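Local coordinates for protein probable diphthine synthase (Aeropyrum pernix, PDB 1WDE) that probably catalyses the S-adenosyl-L-methionine-dependent trimethylation of a modified histidine in elongation factor 2, the second step of diphthamide biosynthesis, at residues L167-Q181 / G243-E257. Sequence-based numbering, arbitrary orientation.
Sequences LHTTALLDVDERGVQ and GVYSIVIPARLSGVE
The imidazole of His168 wedges into the bend formed by Pro250, Ala251 and Leu253 and meets Glu257 at its far edge. With CG beside the backbone N, the ring is carried toward Pro250 and Ala251; the twist about CB-CG (chi2 -46°) turns ND1 to Ala251 N, 3.0 Å away, and NE2 to Glu257 OE2 at 2.8 Å, both in the ring plane. NE2 comes on the syn side of OE2 but 26° out of the carboxylate plane, which is turned 32° from the ring. OE1 receives Ser254 N, while Ser254 OG accepts Glu257 N, closing a capping box at the start of helix 255-264; Arg136 and Ser133 also bond this carboxylate. With an alanine in place of His168, a gap would probably open beside Pro250, Ala251 N would lack its acceptor and Glu257 OE2 would lose one donor.

Beyond the ring, strand 168-173, in the tetrapyrrole methylase region, pairs antiparallel with 246-249, the middle strand of a mixed five-stranded sheet. Thr169 with Ile249 and Ala171 with Ile247 each exchange two backbone bonds, the shortest from Ala171 N to Ile247 O at 2.7 Å. On their face the small Ala171 CB fits beside the larger isoleucines, 4.2 Å from Ile247 CB and 4.4 Å from Ile249 CD1. Further along, Leu173 forks: CD1 rests against Tyr245 CB and CD2 meets Ile247 CD1 at 4.0 Å. Leu173 probably binds S-adenosyl-L-methionine, so this packing probably borders the cofactor pocket. At the other end, the buried imidazole has both nitrogens bonded and is probably polarised by the carboxylate, whose charge the Arg136 salt bridge probably offsets in part.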
loop_
_atom_site.group_PDB
_atom_site.type_symbol
_atom_site.label_atom_id
_atom_site.label_comp_id
_atom_site.label_asym_id
_atom_site.label_seq_id
_atom_site.Cartn_x
_atom_site.Cartn_y
_atom_site.Cartn_z
ATOM N N LEU A 167 -16.375 0.676 6.659
ATOM C CA LEU A 167 -15.170 1.247 6.069
ATOM C C LEU A 167 -14.650 0.491 4.842
ATOM O O LEU A 167 -14.754 -0.724 4.769
ATOM C CB LEU A 167 -14.056 1.293 7.118
ATOM C CG LEU A 167 -14.342 2.010 8.449
ATOM C CD1 LEU A 167 -13.151 1.853 9.393
ATOM C CD2 LEU A 167 -14.613 3.462 8.180
ATOM N N HIS A 168 -14.073 1.232 3.896
ATOM C CA HIS A 168 -13.509 0.653 2.671
ATOM C C HIS A 168 -12.116 0.116 2.991
ATOM O O HIS A 168 -11.323 0.770 3.689
ATOM C CB HIS A 168 -13.352 1.705 1.575
ATOM C CG HIS A 168 -14.589 2.489 1.273
ATOM N ND1 HIS A 168 -15.829 1.904 1.116
ATOM C CD2 HIS A 168 -14.751 3.801 0.963
ATOM C CE1 HIS A 168 -16.696 2.817 0.717
ATOM N NE2 HIS A 168 -16.067 3.979 0.613
ATOM N N THR A 169 -11.812 -1.071 2.482
ATOM C CA THR A 169 -10.513 -1.680 2.721
ATOM C C THR A 169 -9.536 -1.359 1.589
ATOM O O THR A 169 -9.893 -1.363 0.405
ATOM C CB THR A 169 -10.624 -3.225 2.801
ATOM O OG1 THR A 169 -11.473 -3.601 3.893
ATOM C CG2 THR A 169 -9.248 -3.845 3.003
ATOM N N THR A 170 -8.303 -1.054 1.950
ATOM C CA THR A 170 -7.300 -0.836 0.931
ATOM C C THR A 170 -6.490 -2.121 1.031
ATOM O O THR A 170 -6.065 -2.503 2.121
ATOM C CB THR A 170 -6.403 0.371 1.228
ATOM O OG1 THR A 170 -7.195 1.577 1.211
ATOM C CG2 THR A 170 -5.313 0.475 0.127
ATOM N N ALA A 171 -6.326 -2.831 -0.078
ATOM C CA ALA A 171 -5.562 -4.067 -0.027
ATOM C C ALA A 171 -4.363 -3.952 -0.956
ATOM O O ALA A 171 -4.495 -3.804 -2.181
ATOM C CB ALA A 171 -6.442 -5.254 -0.409
ATOM N N LEU A 172 -3.182 -4.000 -0.356
ATOM C CA LEU A 172 -1.953 -3.894 -1.120
ATOM C C LEU A 172 -1.526 -5.292 -1.570
ATOM O O LEU A 172 -1.887 -6.303 -0.962
ATOM C CB LEU A 172 -0.854 -3.264 -0.259
ATOM C CG LEU A 172 -1.156 -1.913 0.424
ATOM C CD1 LEU A 172 0.119 -1.430 1.128
ATOM C CD2 LEU A 172 -1.633 -0.875 -0.589
ATOM N N LEU A 173 -0.746 -5.337 -2.641
ATOM C CA LEU A 173 -0.257 -6.601 -3.183
ATOM C C LEU A 173 1.236 -6.762 -2.855
ATOM O O LEU A 173 2.030 -5.835 -3.016
ATOM C CB LEU A 173 -0.456 -6.629 -4.706
ATOM C CG LEU A 173 -1.902 -6.579 -5.222
ATOM C CD1 LEU A 173 -1.924 -6.228 -6.688
ATOM C CD2 LEU A 173 -2.562 -7.916 -4.976
ATOM N N ASP A 174 1.587 -7.943 -2.374
ATOM C CA ASP A 174 2.957 -8.306 -2.029
ATOM C C ASP A 174 3.907 -8.094 -3.227
ATOM O O ASP A 174 3.468 -7.933 -4.376
ATOM C CB ASP A 174 2.951 -9.776 -1.606
ATOM C CG ASP A 174 4.079 -10.132 -0.664
ATOM O OD1 ASP A 174 4.125 -11.311 -0.260
ATOM O OD2 ASP A 174 4.904 -9.250 -0.325
ATOM N N VAL A 175 5.207 -8.088 -2.950
ATOM C CA VAL A 175 6.247 -7.911 -3.974
ATOM C C VAL A 175 7.359 -8.911 -3.643
ATOM O O VAL A 175 7.761 -9.018 -2.490
ATOM C CB VAL A 175 6.836 -6.472 -3.944
ATOM C CG1 VAL A 175 5.848 -5.487 -4.518
ATOM C CG2 VAL A 175 7.158 -6.070 -2.513
ATOM N N ASP A 176 7.855 -9.654 -4.629
ATOM C CA ASP A 176 8.889 -10.642 -4.332
ATOM C C ASP A 176 10.301 -10.083 -4.407
ATOM O O ASP A 176 10.494 -8.866 -4.460
ATOM C CB ASP A 176 8.772 -11.862 -5.257
ATOM C CG ASP A 176 9.043 -11.526 -6.719
ATOM O OD1 ASP A 176 9.791 -10.558 -6.990
ATOM O OD2 ASP A 176 8.512 -12.248 -7.593
ATOM N N GLU A 177 11.280 -10.987 -4.403
ATOM C CA GLU A 177 12.702 -10.633 -4.469
ATOM C C GLU A 177 13.005 -9.673 -5.618
ATOM O O GLU A 177 13.518 -8.569 -5.417
ATOM C CB GLU A 177 13.551 -11.889 -4.689
ATOM C CG GLU A 177 13.142 -13.114 -3.889
ATOM C CD GLU A 177 13.872 -14.366 -4.353
ATOM O OE1 GLU A 177 15.125 -14.358 -4.371
ATOM O OE2 GLU A 177 13.194 -15.357 -4.703
ATOM N N ARG A 178 12.694 -10.135 -6.826
ATOM C CA ARG A 178 12.922 -9.402 -8.069
ATOM C C ARG A 178 12.304 -8.010 -8.098
ATOM O O ARG A 178 12.621 -7.203 -8.970
ATOM C CB ARG A 178 12.363 -10.220 -9.238
ATOM C CG ARG A 178 13.272 -10.310 -10.456
ATOM C CD ARG A 178 12.622 -11.093 -11.605
ATOM N NE ARG A 178 12.204 -12.449 -11.244
ATOM C CZ ARG A 178 11.046 -12.759 -10.665
ATOM N NH1 ARG A 178 10.765 -14.024 -10.377
ATOM N NH2 ARG A 178 10.162 -11.813 -10.379
ATOM N N GLY A 179 11.419 -7.731 -7.150
ATOM C CA GLY A 179 10.751 -6.444 -7.135
ATOM C C GLY A 179 9.563 -6.543 -8.072
ATOM O O GLY A 179 9.115 -5.558 -8.655
ATOM N N VAL A 180 9.062 -7.763 -8.228
ATOM C CA VAL A 180 7.921 -8.020 -9.090
ATOM C C VAL A 180 6.650 -8.112 -8.243
ATOM O O VAL A 180 6.583 -8.888 -7.293
ATOM C CB VAL A 180 8.131 -9.327 -9.873
ATOM C CG1 VAL A 180 6.852 -9.718 -10.614
ATOM C CG2 VAL A 180 9.288 -9.142 -10.850
ATOM N N GLN A 181 5.640 -7.321 -8.580
ATOM C CA GLN A 181 4.417 -7.361 -7.788
ATOM C C GLN A 181 3.568 -8.590 -8.045
ATOM O O GLN A 181 3.467 -9.088 -9.173
ATOM C CB GLN A 181 3.575 -6.116 -8.019
ATOM C CG GLN A 181 2.371 -6.019 -7.053
ATOM C CD GLN A 181 1.591 -4.737 -7.236
ATOM O OE1 GLN A 181 1.490 -3.914 -6.314
ATOM N NE2 GLN A 181 1.030 -4.555 -8.425
ATOM N N GLY A 243 0.935 -4.346 -14.039
ATOM C CA GLY A 243 0.885 -2.997 -13.505
ATOM C C GLY A 243 1.174 -3.024 -12.021
ATOM O O GLY A 243 1.269 -4.095 -11.434
ATOM N N VAL A 244 1.344 -1.851 -11.422
ATOM C CA VAL A 244 1.594 -1.754 -9.985
ATOM C C VAL A 244 0.235 -1.325 -9.447
ATOM O O VAL A 244 -0.150 -0.166 -9.545
ATOM C CB VAL A 244 2.649 -0.686 -9.687
ATOM C CG1 VAL A 244 3.048 -0.739 -8.217
ATOM C CG2 VAL A 244 3.857 -0.900 -10.586
ATOM N N TYR A 245 -0.507 -2.287 -8.918
ATOM C CA TYR A 245 -1.852 -2.028 -8.429
ATOM C C TYR A 245 -2.028 -2.110 -6.928
ATOM O O TYR A 245 -1.195 -2.652 -6.205
ATOM C CB TYR A 245 -2.850 -3.070 -8.978
ATOM C CG TYR A 245 -2.924 -3.216 -10.473
ATOM C CD1 TYR A 245 -2.238 -4.241 -11.133
ATOM C CD2 TYR A 245 -3.717 -2.360 -11.221
ATOM C CE1 TYR A 245 -2.353 -4.411 -12.518
ATOM C CE2 TYR A 245 -3.844 -2.514 -12.597
ATOM C CZ TYR A 245 -3.168 -3.540 -13.241
ATOM O OH TYR A 245 -3.376 -3.703 -14.588
ATOM N N SER A 246 -3.170 -1.582 -6.499
ATOM C CA SER A 246 -3.629 -1.694 -5.131
ATOM C C SER A 246 -5.092 -2.030 -5.396
ATOM O O SER A 246 -5.629 -1.732 -6.484
ATOM C CB SER A 246 -3.443 -0.389 -4.330
ATOM O OG SER A 246 -4.109 0.694 -4.945
ATOM N N ILE A 247 -5.731 -2.690 -4.437
ATOM C CA ILE A 247 -7.119 -3.069 -4.594
ATOM C C ILE A 247 -7.971 -2.402 -3.513
ATOM O O ILE A 247 -7.565 -2.310 -2.363
ATOM C CB ILE A 247 -7.247 -4.606 -4.497
ATOM C CG1 ILE A 247 -6.565 -5.262 -5.711
ATOM C CG2 ILE A 247 -8.705 -5.013 -4.444
ATOM C CD1 ILE A 247 -6.395 -6.749 -5.563
ATOM N N VAL A 248 -9.116 -1.858 -3.895
ATOM C CA VAL A 248 -9.988 -1.301 -2.888
ATOM C C VAL A 248 -11.218 -2.213 -2.846
ATOM O O VAL A 248 -11.829 -2.500 -3.888
ATOM C CB VAL A 248 -10.374 0.161 -3.208
ATOM C CG1 VAL A 248 -11.506 0.626 -2.270
ATOM C CG2 VAL A 248 -9.150 1.057 -3.024
ATOM N N ILE A 249 -11.518 -2.725 -1.653
ATOM C CA ILE A 249 -12.697 -3.583 -1.401
ATOM C C ILE A 249 -13.608 -2.668 -0.558
ATOM O O ILE A 249 -13.468 -2.565 0.659
ATOM C CB ILE A 249 -12.315 -4.851 -0.599
ATOM C CG1 ILE A 249 -11.271 -5.666 -1.387
ATOM C CG2 ILE A 249 -13.578 -5.720 -0.337
ATOM C CD1 ILE A 249 -10.563 -6.737 -0.530
ATOM N N PRO A 250 -14.580 -2.024 -1.203
ATOM C CA PRO A 250 -15.462 -1.108 -0.493
ATOM C C PRO A 250 -16.492 -1.688 0.449
ATOM O O PRO A 250 -16.845 -2.879 0.368
ATOM C CB PRO A 250 -16.108 -0.336 -1.630
ATOM C CG PRO A 250 -16.357 -1.402 -2.623
ATOM C CD PRO A 250 -15.137 -2.342 -2.530
ATOM N N ALA A 251 -16.913 -0.840 1.388
ATOM C CA ALA A 251 -17.985 -1.194 2.298
ATOM C C ALA A 251 -19.142 -0.782 1.404
ATOM O O ALA A 251 -18.917 -0.244 0.308
ATOM C CB ALA A 251 -17.956 -0.320 3.553
ATOM N N ARG A 252 -20.370 -1.004 1.849
ATOM C CA ARG A 252 -21.522 -0.636 1.033
ATOM C C ARG A 252 -21.443 0.819 0.608
ATOM O O ARG A 252 -21.408 1.720 1.449
ATOM C CB ARG A 252 -22.808 -0.890 1.820
ATOM C CG ARG A 252 -24.024 -0.799 0.979
ATOM C CD ARG A 252 -25.081 -1.759 1.465
ATOM N NE ARG A 252 -26.296 -1.571 0.700
ATOM C CZ ARG A 252 -27.350 -2.368 0.771
ATOM N NH1 ARG A 252 -27.326 -3.419 1.582
ATOM N NH2 ARG A 252 -28.425 -2.097 0.042
ATOM N N LEU A 253 -21.425 1.062 -0.701
ATOM C CA LEU A 253 -21.297 2.421 -1.213
ATOM C C LEU A 253 -22.481 3.300 -0.918
ATOM O O LEU A 253 -23.623 2.850 -0.931
ATOM C CB LEU A 253 -21.106 2.407 -2.732
ATOM C CG LEU A 253 -19.855 1.678 -3.223
ATOM C CD1 LEU A 253 -19.862 1.577 -4.738
ATOM C CD2 LEU A 253 -18.645 2.423 -2.709
ATOM N N SER A 254 -22.204 4.570 -0.682
ATOM C CA SER A 254 -23.248 5.549 -0.445
ATOM C C SER A 254 -23.781 5.877 -1.842
ATOM O O SER A 254 -23.091 5.673 -2.840
ATOM C CB SER A 254 -22.658 6.809 0.204
ATOM O OG SER A 254 -22.310 7.770 -0.780
ATOM N N GLY A 255 -25.012 6.361 -1.928
ATOM C CA GLY A 255 -25.560 6.690 -3.232
ATOM C C GLY A 255 -24.645 7.598 -4.032
ATOM O O GLY A 255 -24.410 7.373 -5.225
ATOM N N VAL A 256 -24.125 8.636 -3.382
ATOM C CA VAL A 256 -23.223 9.557 -4.060
ATOM C C VAL A 256 -21.939 8.831 -4.477
ATOM O O VAL A 256 -21.389 9.111 -5.539
ATOM C CB VAL A 256 -22.892 10.786 -3.166
ATOM C CG1 VAL A 256 -21.721 11.567 -3.749
ATOM C CG2 VAL A 256 -24.123 11.710 -3.088
ATOM N N GLU A 257 -21.483 7.876 -3.667
ATOM C CA GLU A 257 -20.263 7.135 -4.005
ATOM C C GLU A 257 -20.379 6.250 -5.243
ATOM O O GLU A 257 -19.418 6.111 -5.996
ATOM C CB GLU A 257 -19.804 6.287 -2.828
ATOM C CG GLU A 257 -19.070 7.080 -1.741
ATOM C CD GLU A 257 -18.585 6.168 -0.646
ATOM O OE1 GLU A 257 -19.394 5.368 -0.139
ATOM O OE2 GLU A 257 -17.396 6.233 -0.299
HETATM O O HOH W 1 -14.050 -2.977 3.443
HETATM O O HOH W 2 -0.120 -2.483 -3.832
#